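Local structure of phytoene synthase (Enterococcus hirae, 5IYS) at residues L167-I170 against L171-V174; L200-K203 against Q204-Q208; Q252-I255 against V256-H260; L263-N266 against K267-S271. The protein probably joins prenyl diphosphates in the manner of squalene and phytoene synthases, working with magnesium, and here holds two farnesyl thiodiphosphate molecules. All coordinates share one frame; numbering follows the deposited sequence.

Interaction 1: L167-I170 against L171-V174; sequences LTNI and LRDV. With MG (magnesium ion), chain D; FPS (S-[(2E,6E)-3,7,11-trimethyldodeca-2,6,10-trienyl] trihydrogen thiodiphosphate), chain G; FPS (S-[(2E,6E)-3,7,11-trimethyldodeca-2,6,10-trienyl] trihydrogen thiodiphosphate), chain H.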
loop_
_atom_site.group_PDB
_atom_site.type_symbol
_atom_site.label_atom_id
_atom_site.label_comp_id
_atom_site.label_asym_id
_atom_site.label_seq_id
_atom_site.Cartn_x
_atom_site.Cartn_y
_atom_site.Cartn_z
ATOM N N LEU A 167 -0.797 1.319 8.190
ATOM C CA LEU A 167 -1.474 1.520 9.490
ATOM C C LEU A 167 -2.984 1.656 9.322
ATOM O O LEU A 167 -3.764 1.170 10.138
ATOM C CB LEU A 167 -0.957 2.795 10.170
ATOM C CG LEU A 167 0.435 2.716 10.797
ATOM C CD1 LEU A 167 0.768 4.001 11.531
ATOM C CD2 LEU A 167 0.525 1.507 11.728
ATOM N N THR A 168 -3.395 2.409 8.305
ATOM C CA THR A 168 -4.821 2.539 7.985
ATOM C C THR A 168 -5.434 1.172 7.660
ATOM O O THR A 168 -6.519 0.821 8.144
ATOM C CB THR A 168 -4.994 3.477 6.767
ATOM O OG1 THR A 168 -4.396 4.758 7.056
ATOM C CG2 THR A 168 -6.471 3.654 6.414
ATOM N N ASN A 169 -4.734 0.383 6.855
ATOM C CA ASN A 169 -5.204 -0.972 6.531
ATOM C C ASN A 169 -5.379 -1.855 7.774
ATOM O O ASN A 169 -6.393 -2.571 7.934
ATOM C CB ASN A 169 -4.259 -1.603 5.501
ATOM C CG ASN A 169 -4.739 -2.967 5.022
ATOM O OD1 ASN A 169 -4.618 -3.939 5.751
ATOM N ND2 ASN A 169 -5.261 -3.044 3.795
ATOM N N ILE A 170 -4.423 -1.722 8.689
ATOM C CA ILE A 170 -4.437 -2.442 9.958
ATOM C C ILE A 170 -5.669 -2.056 10.800
ATOM O O ILE A 170 -6.417 -2.915 11.313
ATOM C CB ILE A 170 -3.127 -2.152 10.735
ATOM C CG1 ILE A 170 -1.952 -2.957 10.152
ATOM C CG2 ILE A 170 -3.272 -2.517 12.189
ATOM C CD1 ILE A 170 -0.550 -2.507 10.636
ATOM N N LEU A 171 -5.905 -0.752 10.883
ATOM C CA LEU A 171 -6.969 -0.182 11.709
ATOM C C LEU A 171 -8.328 -0.479 11.107
ATOM O O LEU A 171 -9.339 -0.608 11.807
ATOM C CB LEU A 171 -6.759 1.333 11.837
ATOM C CG LEU A 171 -5.615 1.715 12.787
ATOM C CD1 LEU A 171 -5.235 3.157 12.578
ATOM C CD2 LEU A 171 -6.032 1.491 14.283
ATOM N N ARG A 172 -8.353 -0.623 9.791
ATOM C CA ARG A 172 -9.605 -0.932 9.105
ATOM C C ARG A 172 -10.015 -2.380 9.380
ATOM O O ARG A 172 -11.210 -2.697 9.402
ATOM C CB ARG A 172 -9.442 -0.654 7.601
ATOM C CG ARG A 172 -10.692 -0.879 6.744
ATOM C CD ARG A 172 -10.301 -0.826 5.260
ATOM N NE ARG A 172 -9.536 -2.028 4.917
ATOM C CZ ARG A 172 -8.969 -2.256 3.738
ATOM N NH1 ARG A 172 -8.949 -1.295 2.826
ATOM N NH2 ARG A 172 -8.411 -3.435 3.493
ATOM N N ASP A 173 -9.051 -3.272 9.578
ATOM C CA ASP A 173 -9.315 -4.700 9.414
ATOM C C ASP A 173 -9.070 -5.483 10.711
ATOM O O ASP A 173 -8.859 -6.699 10.678
ATOM C CB ASP A 173 -8.435 -5.315 8.316
ATOM C CG ASP A 173 -8.758 -4.806 6.909
ATOM O OD1 ASP A 173 -9.857 -4.256 6.687
ATOM O OD2 ASP A 173 -7.900 -4.978 6.013
ATOM N N VAL A 174 -9.136 -4.820 11.860
ATOM C CA VAL A 174 -8.770 -5.492 13.100
ATOM C C VAL A 174 -9.535 -6.815 13.295
ATOM O O VAL A 174 -8.945 -7.847 13.629
ATOM C CB VAL A 174 -8.952 -4.585 14.312
ATOM C CG1 VAL A 174 -8.772 -5.381 15.593
ATOM C CG2 VAL A 174 -7.986 -3.397 14.254
HETATM MG MG MG D . -4.370 -5.994 6.291
HETATM C C1 FPS G . -3.473 -1.521 -0.014
HETATM S S1 FPS G . -3.410 -2.531 -1.446
HETATM C C2 FPS G . -2.133 -0.809 -0.057
HETATM C C3 FPS G . -1.411 -0.481 1.028
HETATM C C4 FPS G . -1.916 -0.782 2.408
HETATM C C5 FPS G . -0.079 0.232 0.898
HETATM C C6 FPS G . 0.366 0.516 -0.536
HETATM C C7 FPS G . 1.476 1.548 -0.499
HETATM C C8 FPS G . 1.601 2.502 -1.440
HETATM C C10 FPS G . 2.820 3.395 -1.363
HETATM C C9 FPS G . 0.632 2.664 -2.586
HETATM C C11 FPS G . 2.368 4.858 -1.323
HETATM C C12 FPS G . 3.559 5.795 -1.429
HETATM C C13 FPS G . 4.016 6.332 -2.583
HETATM C C14 FPS G . 5.189 7.278 -2.557
HETATM C C15 FPS G . 3.366 6.044 -3.911
HETATM P PA FPS G . -5.295 -3.127 -2.040
HETATM O O1A FPS G . -5.341 -3.398 -3.479
HETATM O O2A FPS G . -5.408 -4.562 -1.303
HETATM O O3A FPS G . -6.508 -2.251 -1.483
HETATM P PB FPS G . -7.077 -2.679 -0.023
HETATM O O1B FPS G . -8.256 -3.602 -0.163
HETATM O O2B FPS G . -7.357 -1.350 0.637
HETATM O O3B FPS G . -6.071 -3.421 0.830
HETATM C C1 FPS H . -2.421 -4.904 1.227
HETATM S S1 FPS H . -2.310 -4.907 2.989
HETATM C C2 FPS H . -1.195 -5.565 0.647
HETATM C C3 FPS H . 0.044 -5.039 0.664
HETATM C C4 FPS H . 0.390 -3.750 1.361
HETATM C C5 FPS H . 1.146 -5.821 -0.014
HETATM C C6 FPS H . 1.048 -5.730 -1.536
HETATM C C7 FPS H . 0.843 -4.292 -1.981
HETATM C C8 FPS H . -0.094 -3.969 -2.885
HETATM C C10 FPS H . -0.256 -2.503 -3.212
HETATM C C9 FPS H . -1.010 -5.011 -3.471
HETATM C C11 FPS H . 0.577 -2.060 -4.393
HETATM C C12 FPS H . -0.060 -0.733 -4.781
HETATM C C13 FPS H . 0.389 0.061 -5.771
HETATM C C14 FPS H . 1.575 -0.274 -6.623
HETATM C C15 FPS H . -0.329 1.350 -6.021
HETATM P PA FPS H . -3.323 -6.637 3.379
HETATM O O1A FPS H . -2.616 -7.775 2.741
HETATM O O2A FPS H . -3.356 -6.859 4.972
HETATM O O3A FPS H . -4.877 -6.378 2.998
HETATM P PB FPS H . -5.718 -7.003 1.797
HETATM O O1B FPS H . -6.791 -7.823 2.462
HETATM O O2B FPS H . -4.909 -7.893 0.879
HETATM O O3B FPS H . -6.272 -5.835 1.009
HETATM O O HOH W 1 -4.936 -5.478 7.930
HETATM O O HOH W 2 -2.638 -6.083 7.236
HETATM O O HOH W 3 -5.856 -5.907 5.535
#
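N169 and R172 meet at the last turn of helix 155-172. N169 lies one turn before D173, the first aspartate of what is, by family, the second aspartate-rich motif; both belong to a magnesium site, although D173 does not bind the metal here. The close-packed side is the helix itself. L171 N bonds to L167 O at 3.0 Å and R172 N to T168 O at 2.9 Å, while L171 lays CB, CG and CD1 against L167 O and continues onto L253 and L216. The other side is polar, filled by diphosphate, magnesium and water. With CG anti to the backbone N (chi1 -175°), N169 turns its amide into this space. Its OD1 binds magnesium at 2.1 Å alongside O2A of the chain H inhibitor and three waters, and its ND2 bonds to Y249 OH and weakly to O3A of the same inhibitor. The amide sits with CG over one face of the R172 guanidinium, the planes 54° apart. N169 ND2 and R172 NH2 are 3.2 Å from each other, but both are donors. R172 instead grips D173 side-on, NE to OD1 at 2.9 Å and NH2 to the syn lone pair of OD2 at 3.0 Å. This grip fixes the rotation of the guanidinium and leaves R172 NH1 for Q252 OE1 and, at 2.7 Å, for O2B of the chain G inhibitor.

Interaction 2: L200-K203 against Q204-Q208; sequences LKEK and QAQTQ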
loop_
_atom_site.group_PDB
_atom_site.type_symbol
_atom_site.label_atom_id
_atom_site.label_comp_id
_atom_site.label_asym_id
_atom_site.label_seq_id
_atom_site.Cartn_x
_atom_site.Cartn_y
_atom_site.Cartn_z
ATOM N N LEU A 200 -11.111 -8.054 20.605
ATOM C CA LEU A 200 -10.812 -7.953 19.179
ATOM C C LEU A 200 -11.840 -8.708 18.350
ATOM O O LEU A 200 -11.843 -8.602 17.128
ATOM C CB LEU A 200 -9.414 -8.484 18.854
ATOM C CG LEU A 200 -8.204 -7.818 19.504
ATOM C CD1 LEU A 200 -6.905 -8.332 18.861
ATOM C CD2 LEU A 200 -8.305 -6.288 19.420
ATOM N N LYS A 201 -12.719 -9.452 19.012
ATOM C CA LYS A 201 -13.716 -10.242 18.286
ATOM C C LYS A 201 -15.121 -9.662 18.368
ATOM O O LYS A 201 -16.055 -10.205 17.778
ATOM C CB LYS A 201 -13.717 -11.709 18.734
ATOM C CG LYS A 201 -13.910 -11.927 20.232
ATOM C CD LYS A 201 -13.834 -13.412 20.599
ATOM C CE LYS A 201 -12.392 -13.903 20.691
ATOM N NZ LYS A 201 -12.256 -15.363 20.392
ATOM N N GLU A 202 -15.248 -8.514 19.027
ATOM C CA GLU A 202 -16.539 -7.847 19.179
ATOM C C GLU A 202 -16.926 -6.997 17.968
ATOM O O GLU A 202 -16.069 -6.646 17.149
ATOM C CB GLU A 202 -16.552 -7.026 20.474
ATOM C CG GLU A 202 -16.962 -7.858 21.686
ATOM C CD GLU A 202 -16.215 -7.490 22.950
ATOM O OE1 GLU A 202 -15.794 -8.415 23.689
ATOM O OE2 GLU A 202 -16.067 -6.273 23.208
ATOM N N LYS A 203 -18.208 -6.657 17.858
ATOM C CA LYS A 203 -18.701 -5.859 16.731
ATOM C C LYS A 203 -18.275 -4.392 16.778
ATOM O O LYS A 203 -17.912 -3.810 15.752
ATOM C CB LYS A 203 -20.222 -5.971 16.604
ATOM C CG LYS A 203 -20.683 -7.385 16.254
ATOM C CD LYS A 203 -21.737 -7.381 15.149
ATOM C CE LYS A 203 -21.285 -6.591 13.910
ATOM N NZ LYS A 203 -20.114 -7.169 13.166
ATOM N N GLN A 204 -18.276 -3.823 17.980
ATOM C CA GLN A 204 -17.860 -2.441 18.203
ATOM C C GLN A 204 -16.763 -2.400 19.271
ATOM O O GLN A 204 -16.765 -3.194 20.213
ATOM C CB GLN A 204 -19.049 -1.550 18.589
ATOM C CG GLN A 204 -20.331 -1.740 17.769
ATOM C CD GLN A 204 -20.236 -1.168 16.363
ATOM O OE1 GLN A 204 -20.695 -1.791 15.404
ATOM N NE2 GLN A 204 -19.684 0.040 16.237
ATOM N N ALA A 205 -15.745 -1.573 19.044
ATOM C CA ALA A 205 -14.640 -1.454 19.992
ATOM C C ALA A 205 -15.110 -0.997 21.377
ATOM O O ALA A 205 -15.795 0.013 21.497
ATOM C CB ALA A 205 -13.592 -0.493 19.465
ATOM N N GLN A 206 -14.582 -1.641 22.412
ATOM C CA GLN A 206 -14.745 -1.139 23.772
ATOM C C GLN A 206 -13.896 0.106 23.975
ATOM O O GLN A 206 -13.062 0.456 23.133
ATOM C CB GLN A 206 -14.348 -2.191 24.802
ATOM C CG GLN A 206 -15.515 -3.050 25.242
ATOM C CD GLN A 206 -15.044 -4.325 25.904
ATOM O OE1 GLN A 206 -14.653 -4.317 27.073
ATOM N NE2 GLN A 206 -14.980 -5.403 25.132
ATOM N N THR A 207 -14.124 0.757 25.109
ATOM C CA THR A 207 -13.542 2.062 25.389
ATOM C C THR A 207 -12.028 2.004 25.309
ATOM O O THR A 207 -11.423 2.887 24.709
ATOM C CB THR A 207 -13.993 2.601 26.770
ATOM O OG1 THR A 207 -15.387 2.902 26.694
ATOM C CG2 THR A 207 -13.214 3.868 27.175
ATOM N N GLN A 208 -11.437 0.971 25.901
ATOM C CA GLN A 208 -9.996 0.810 25.885
ATOM C C GLN A 208 -9.473 0.661 24.450
ATOM O O GLN A 208 -8.428 1.220 24.125
ATOM C CB GLN A 208 -9.553 -0.396 26.714
ATOM C CG GLN A 208 -9.777 -0.261 28.220
ATOM C CD GLN A 208 -11.231 -0.434 28.609
ATOM O OE1 GLN A 208 -12.043 -0.962 27.842
ATOM N NE2 GLN A 208 -11.578 0.042 29.800
HETATM O O HOH W 4 -13.833 -4.216 22.100
#
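E202 and Q206 form a local surface contact across a turn in the loop that leads from helix 187-193 into helix 207-227, far from the substrate pocket. The polar ends of the two side chains carry it. The E202 chain bends about its CB-CG bond (chi2 143°) and brings OE2 to the amide of Q206, whose chain runs extended beyond CG. The two side chains run obliquely to each other, yet carboxylate and amide end up nearly coplanar, 19° apart. The N-H of Q206 NE2 points only roughly at E202 OE2 (138°). The modelled separation of these two atoms, 2.4 Å, is very short for such a bond, and its exact length is doubtful. A water ties the same pair together a second time, donating to E202 OE2 at 3.2 Å and accepting from Q206 N at 2.7 Å. Q206 is the N-cap residue of helix 207-227; its backbone N-H goes to this water just ahead of the first turn. At the bend between the two segments, Q204 folds back on the chain: with successive turns at chi1 and chi2, its CG lies against K203 C and Q204 CD is 3.6 Å from K203 O. The amide of Q204 lies beside that carbonyl, and NE2 bonds to Q259 O just past the end of helix 236-258. Neighbouring backbone bonds join K203 to L263 and A205 to Y261, lining the turn up with the loop that follows that helix, while the methyl of A205 rests on Y261 and V210.

Interaction 3: Q252-I255 against V256-H260; sequences QLNI and VRKQH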
loop_
_atom_site.group_PDB
_atom_site.type_symbol
_atom_site.label_atom_id
_atom_site.label_comp_id
_atom_site.label_asym_id
_atom_site.label_seq_id
_atom_site.Cartn_x
_atom_site.Cartn_y
_atom_site.Cartn_z
ATOM N N GLN A 252 -10.643 6.108 4.870
ATOM C CA GLN A 252 -11.133 4.936 5.587
ATOM C C GLN A 252 -11.056 5.022 7.104
ATOM O O GLN A 252 -11.808 4.325 7.798
ATOM C CB GLN A 252 -10.452 3.653 5.109
ATOM C CG GLN A 252 -10.565 3.508 3.592
ATOM C CD GLN A 252 -9.760 2.344 3.081
ATOM O OE1 GLN A 252 -10.303 1.267 2.826
ATOM N NE2 GLN A 252 -8.444 2.497 3.099
ATOM N N LEU A 253 -10.144 5.841 7.626
ATOM C CA LEU A 253 -10.145 6.098 9.067
ATOM C C LEU A 253 -11.473 6.732 9.499
ATOM O O LEU A 253 -12.026 6.373 10.538
ATOM C CB LEU A 253 -8.965 6.991 9.481
ATOM C CG LEU A 253 -7.564 6.411 9.185
ATOM C CD1 LEU A 253 -6.548 7.494 9.500
ATOM C CD2 LEU A 253 -7.284 5.180 10.028
ATOM N N ASN A 254 -11.937 7.727 8.759
ATOM C CA ASN A 254 -13.198 8.398 9.110
ATOM C C ASN A 254 -14.425 7.515 9.003
ATOM O O ASN A 254 -15.352 7.628 9.803
ATOM C CB ASN A 254 -13.384 9.670 8.293
ATOM C CG ASN A 254 -12.615 10.833 8.876
ATOM O OD1 ASN A 254 -12.146 10.777 10.012
ATOM N ND2 ASN A 254 -12.423 11.870 8.081
ATOM N N ILE A 255 -14.381 6.568 8.078
ATOM C CA ILE A 255 -15.422 5.562 7.926
ATOM C C ILE A 255 -15.566 4.751 9.214
ATOM O O ILE A 255 -16.685 4.515 9.677
ATOM C CB ILE A 255 -15.070 4.601 6.761
ATOM C CG1 ILE A 255 -15.532 5.182 5.422
ATOM C CG2 ILE A 255 -15.681 3.223 6.955
ATOM C CD1 ILE A 255 -15.756 6.679 5.444
ATOM N N VAL A 256 -14.451 4.236 9.732
ATOM C CA VAL A 256 -14.481 3.409 10.940
ATOM C C VAL A 256 -14.994 4.235 12.115
ATOM O O VAL A 256 -15.783 3.758 12.929
ATOM C CB VAL A 256 -13.103 2.803 11.283
ATOM C CG1 VAL A 256 -13.157 2.007 12.577
ATOM C CG2 VAL A 256 -12.597 1.938 10.147
ATOM N N ARG A 257 -14.548 5.480 12.208
ATOM C CA ARG A 257 -15.088 6.367 13.234
ATOM C C ARG A 257 -16.604 6.552 13.074
ATOM O O ARG A 257 -17.348 6.431 14.042
ATOM C CB ARG A 257 -14.379 7.718 13.183
ATOM C CG ARG A 257 -12.939 7.688 13.607
ATOM C CD ARG A 257 -12.294 9.013 13.282
ATOM N NE ARG A 257 -10.958 9.126 13.851
ATOM C CZ ARG A 257 -9.881 9.471 13.160
ATOM N NH1 ARG A 257 -9.999 9.793 11.879
ATOM N NH2 ARG A 257 -8.704 9.591 13.763
ATOM N N LYS A 258 -17.077 6.803 11.853
ATOM C CA LYS A 258 -18.496 7.078 11.632
ATOM C C LYS A 258 -19.338 5.869 11.993
ATOM O O LYS A 258 -20.476 6.021 12.438
ATOM C CB LYS A 258 -18.793 7.480 10.183
ATOM C CG LYS A 258 -18.256 8.848 9.766
ATOM C CD LYS A 258 -18.458 9.913 10.839
ATOM C CE LYS A 258 -17.254 10.034 11.782
ATOM N NZ LYS A 258 -16.012 10.485 11.068
ATOM N N GLN A 259 -18.809 4.671 11.763
ATOM C CA GLN A 259 -19.501 3.442 12.135
ATOM C C GLN A 259 -19.226 3.087 13.592
ATOM O O GLN A 259 -19.414 1.949 14.024
ATOM C CB GLN A 259 -19.108 2.298 11.196
ATOM C CG GLN A 259 -19.578 2.510 9.738
ATOM C CD GLN A 259 -19.120 1.398 8.798
ATOM O OE1 GLN A 259 -19.394 1.422 7.589
ATOM N NE2 GLN A 259 -18.340 0.466 9.332
ATOM N N HIS A 260 -18.766 4.089 14.338
ATOM C CA HIS A 260 -18.562 3.992 15.786
ATOM C C HIS A 260 -17.573 2.888 16.176
ATOM O O HIS A 260 -17.776 2.163 17.164
ATOM C CB HIS A 260 -19.894 3.887 16.551
ATOM C CG HIS A 260 -20.964 4.807 16.043
ATOM N ND1 HIS A 260 -20.880 6.183 16.141
ATOM C CD2 HIS A 260 -22.129 4.546 15.403
ATOM C CE1 HIS A 260 -21.938 6.729 15.563
ATOM N NE2 HIS A 260 -22.706 5.758 15.102
#
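Backbone bonds from V256 N to Q252 O, R257 N to L253 O, K258 N to N254 O and Q259 N to I255 O carry helix 236-258 to its C-terminal end. A Schellman motif closes it: H260, with positive phi (59°), is the C-prime residue, its N bonding to R257 O at 2.8 Å while Y261 N reaches back to V256 O. Along one flank, R257 runs extended from CG to NE past L253 O and sets NH1 on N254 OD1 at 3.0 Å, an acceptor at the edge of the guanidinium; amide and guanidinium planes stand 51° apart. R257 also forms salt bridges with E214, its strongest polar partner, and E221 of helix 207-227, clamping the helices together. The Q252 side chain, bonded to R172, comes within about 5 Å of a bound farnesyl thiodiphosphate at the nearest atoms. Q259 extends from the last turn and gives NE2 to S262 OG. The K258 chain is bent three times and curls back beside N254, bringing CG within 3.2 Å of N254 O. That carbonyl thereby accepts two hydrogen bonds from one residue: K258 N at 2.8 Å, and K258 NZ at 3.2 Å from the opposite face of the carbonyl plane.

Interaction 4: L263-N266 against K267-S271; sequences LFDN and KNKVS. With SO4 (sulfate ion), chain C.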
loop_
_atom_site.group_PDB
_atom_site.type_symbol
_atom_site.label_atom_id
_atom_site.label_comp_id
_atom_site.label_asym_id
_atom_site.label_seq_id
_atom_site.Cartn_x
_atom_site.Cartn_y
_atom_site.Cartn_z
ATOM N N LEU A 263 -15.402 -3.187 14.140
ATOM C CA LEU A 263 -14.178 -3.949 13.936
ATOM C C LEU A 263 -14.252 -4.800 12.672
ATOM O O LEU A 263 -13.224 -5.237 12.148
ATOM C CB LEU A 263 -13.881 -4.819 15.160
ATOM C CG LEU A 263 -13.756 -4.050 16.483
ATOM C CD1 LEU A 263 -13.656 -4.980 17.679
ATOM C CD2 LEU A 263 -12.599 -3.051 16.478
ATOM N N PHE A 264 -15.462 -4.981 12.154
ATOM C CA PHE A 264 -15.682 -5.793 10.957
ATOM C C PHE A 264 -16.329 -4.971 9.853
ATOM O O PHE A 264 -16.926 -3.928 10.111
ATOM C CB PHE A 264 -16.576 -7.003 11.243
ATOM C CG PHE A 264 -15.941 -8.030 12.124
ATOM C CD1 PHE A 264 -16.043 -7.927 13.505
ATOM C CD2 PHE A 264 -15.235 -9.098 11.577
ATOM C CE1 PHE A 264 -15.456 -8.876 14.322
ATOM C CE2 PHE A 264 -14.632 -10.030 12.395
ATOM C CZ PHE A 264 -14.711 -9.895 13.766
ATOM N N ASP A 265 -16.231 -5.479 8.631
ATOM C CA ASP A 265 -17.013 -4.978 7.513
ATOM C C ASP A 265 -16.709 -3.504 7.247
ATOM O O ASP A 265 -17.626 -2.691 7.107
ATOM C CB ASP A 265 -18.511 -5.189 7.788
ATOM C CG ASP A 265 -19.376 -4.755 6.626
ATOM O OD1 ASP A 265 -19.031 -5.105 5.480
ATOM O OD2 ASP A 265 -20.360 -4.015 6.850
ATOM N N ASN A 266 -15.423 -3.180 7.134
ATOM C CA ASN A 266 -14.985 -1.792 6.984
ATOM C C ASN A 266 -14.428 -1.516 5.586
ATOM O O ASN A 266 -14.072 -0.380 5.261
ATOM C CB ASN A 266 -13.919 -1.447 8.033
ATOM C CG ASN A 266 -14.482 -1.393 9.448
ATOM O OD1 ASN A 266 -13.804 -1.732 10.418
ATOM N ND2 ASN A 266 -15.698 -0.885 9.573
ATOM N N LYS A 267 -14.394 -2.552 4.756
ATOM C CA LYS A 267 -13.835 -2.433 3.423
ATOM C C LYS A 267 -14.898 -1.947 2.446
ATOM O O LYS A 267 -16.091 -2.215 2.632
ATOM C CB LYS A 267 -13.296 -3.779 2.935
ATOM C CG LYS A 267 -12.033 -4.257 3.620
ATOM C CD LYS A 267 -11.602 -5.609 3.043
ATOM C CE LYS A 267 -10.850 -6.430 4.093
ATOM N NZ LYS A 267 -9.509 -6.960 3.651
ATOM N N ASN A 268 -14.442 -1.306 1.374
ATOM C CA ASN A 268 -15.334 -0.945 0.279
ATOM C C ASN A 268 -16.469 -0.092 0.827
ATOM O O ASN A 268 -17.607 -0.204 0.371
ATOM C CB ASN A 268 -15.904 -2.209 -0.378
ATOM C CG ASN A 268 -14.826 -3.085 -0.997
ATOM O OD1 ASN A 268 -13.960 -2.610 -1.741
ATOM N ND2 ASN A 268 -14.882 -4.377 -0.698
ATOM N N LYS A 269 -16.160 0.747 1.818
ATOM C CA LYS A 269 -17.178 1.613 2.415
ATOM C C LYS A 269 -17.076 3.070 1.975
ATOM O O LYS A 269 -17.950 3.874 2.295
ATOM C CB LYS A 269 -17.184 1.527 3.943
ATOM C CG LYS A 269 -17.751 0.235 4.493
ATOM C CD LYS A 269 -19.229 0.117 4.141
ATOM C CE LYS A 269 -19.836 -1.160 4.712
ATOM N NZ LYS A 269 -20.303 -0.958 6.112
ATOM N N VAL A 270 -15.987 3.410 1.289
ATOM C CA VAL A 270 -15.875 4.720 0.654
ATOM C C VAL A 270 -16.600 4.757 -0.695
ATOM O O VAL A 270 -16.195 4.112 -1.663
ATOM C CB VAL A 270 -14.402 5.138 0.499
ATOM C CG1 VAL A 270 -14.291 6.546 -0.100
ATOM C CG2 VAL A 270 -13.716 5.072 1.871
ATOM N N SER A 271 -17.673 5.526 -0.766
ATOM C CA SER A 271 -18.501 5.491 -1.967
ATOM C C SER A 271 -17.773 6.146 -3.142
ATOM O O SER A 271 -16.828 6.954 -2.986
ATOM C CB SER A 271 -19.876 6.117 -1.716
ATOM O OG SER A 271 -19.719 7.512 -1.521
HETATM S S SO4 C . -21.474 8.822 1.045
HETATM O O1 SO4 C . -22.649 9.005 1.899
HETATM O O2 SO4 C . -20.890 7.509 1.296
HETATM O O3 SO4 C . -20.493 9.878 1.299
HETATM O O4 SO4 C . -21.889 8.855 -0.353
HETATM O O HOH W 5 -13.734 1.309 3.211
#
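K269 curls back over D265 and N266 in the loop between helix 236-258 and helix 272-287, and its salt bridge with D265 closes a turn containing two residues of positive phi, D265 and N268. K269 CB passes N266 O and packs against I255. K269 CG lies 3.8 Å from the same N266 O. The bend at chi2 (-65°) and the straight chi3 carry CE toward D265, 3.6 Å from both D265 O and D265 OD2, and a bend at chi4 places NZ. NZ bonds to D265 OD2 at 3.1 Å, from above the carboxylate plane, 54° out of it, and reaches D265 O only weakly. Its strongest partner is Q259 OE1, which ties the loop to the end of helix 236-258. The D265 and K269 side chains cross at about a right angle. Across the backbone from the K269 side chain, a water donates to N266 O at 2.7 Å and accepts from K269 N at 2.9 Å. K267 leads the other way: its NZ forms a salt bridge with a bound farnesyl thiodiphosphate. S271 N-caps helix 272-287 through R274 N, and its OG donates to O4 of a sulfate, probably from the crystallisation liquor, at 2.8 Å.

Interaction 1 binds magnesium and diphosphate; interaction 4 adds K267 to the same pocket, and interaction 3 adjoins it through Q252. R172 NH1 to Q252 OE1, 2.9 Å, joins interactions 1 and 3, and K267 NZ of interaction 4 stands 3.5 Å from D173 OD2 of interaction 1, a long and weak ion pair. Interactions 3 and 4, with centres about 9 Å apart, are joined by Q259 OE1 to K269 NZ, also 2.9 Å. Interaction 2 lies farther out, its centre about 14 Å from that of interaction 1. It reaches interaction 4 through K203 O to L263 N at 3.0 Å, interaction 3 through Q204 NE2 to Q259 O at 2.9 Å, and interaction 1 through L200 CD2 packed 4.0 Å from V174 CG1.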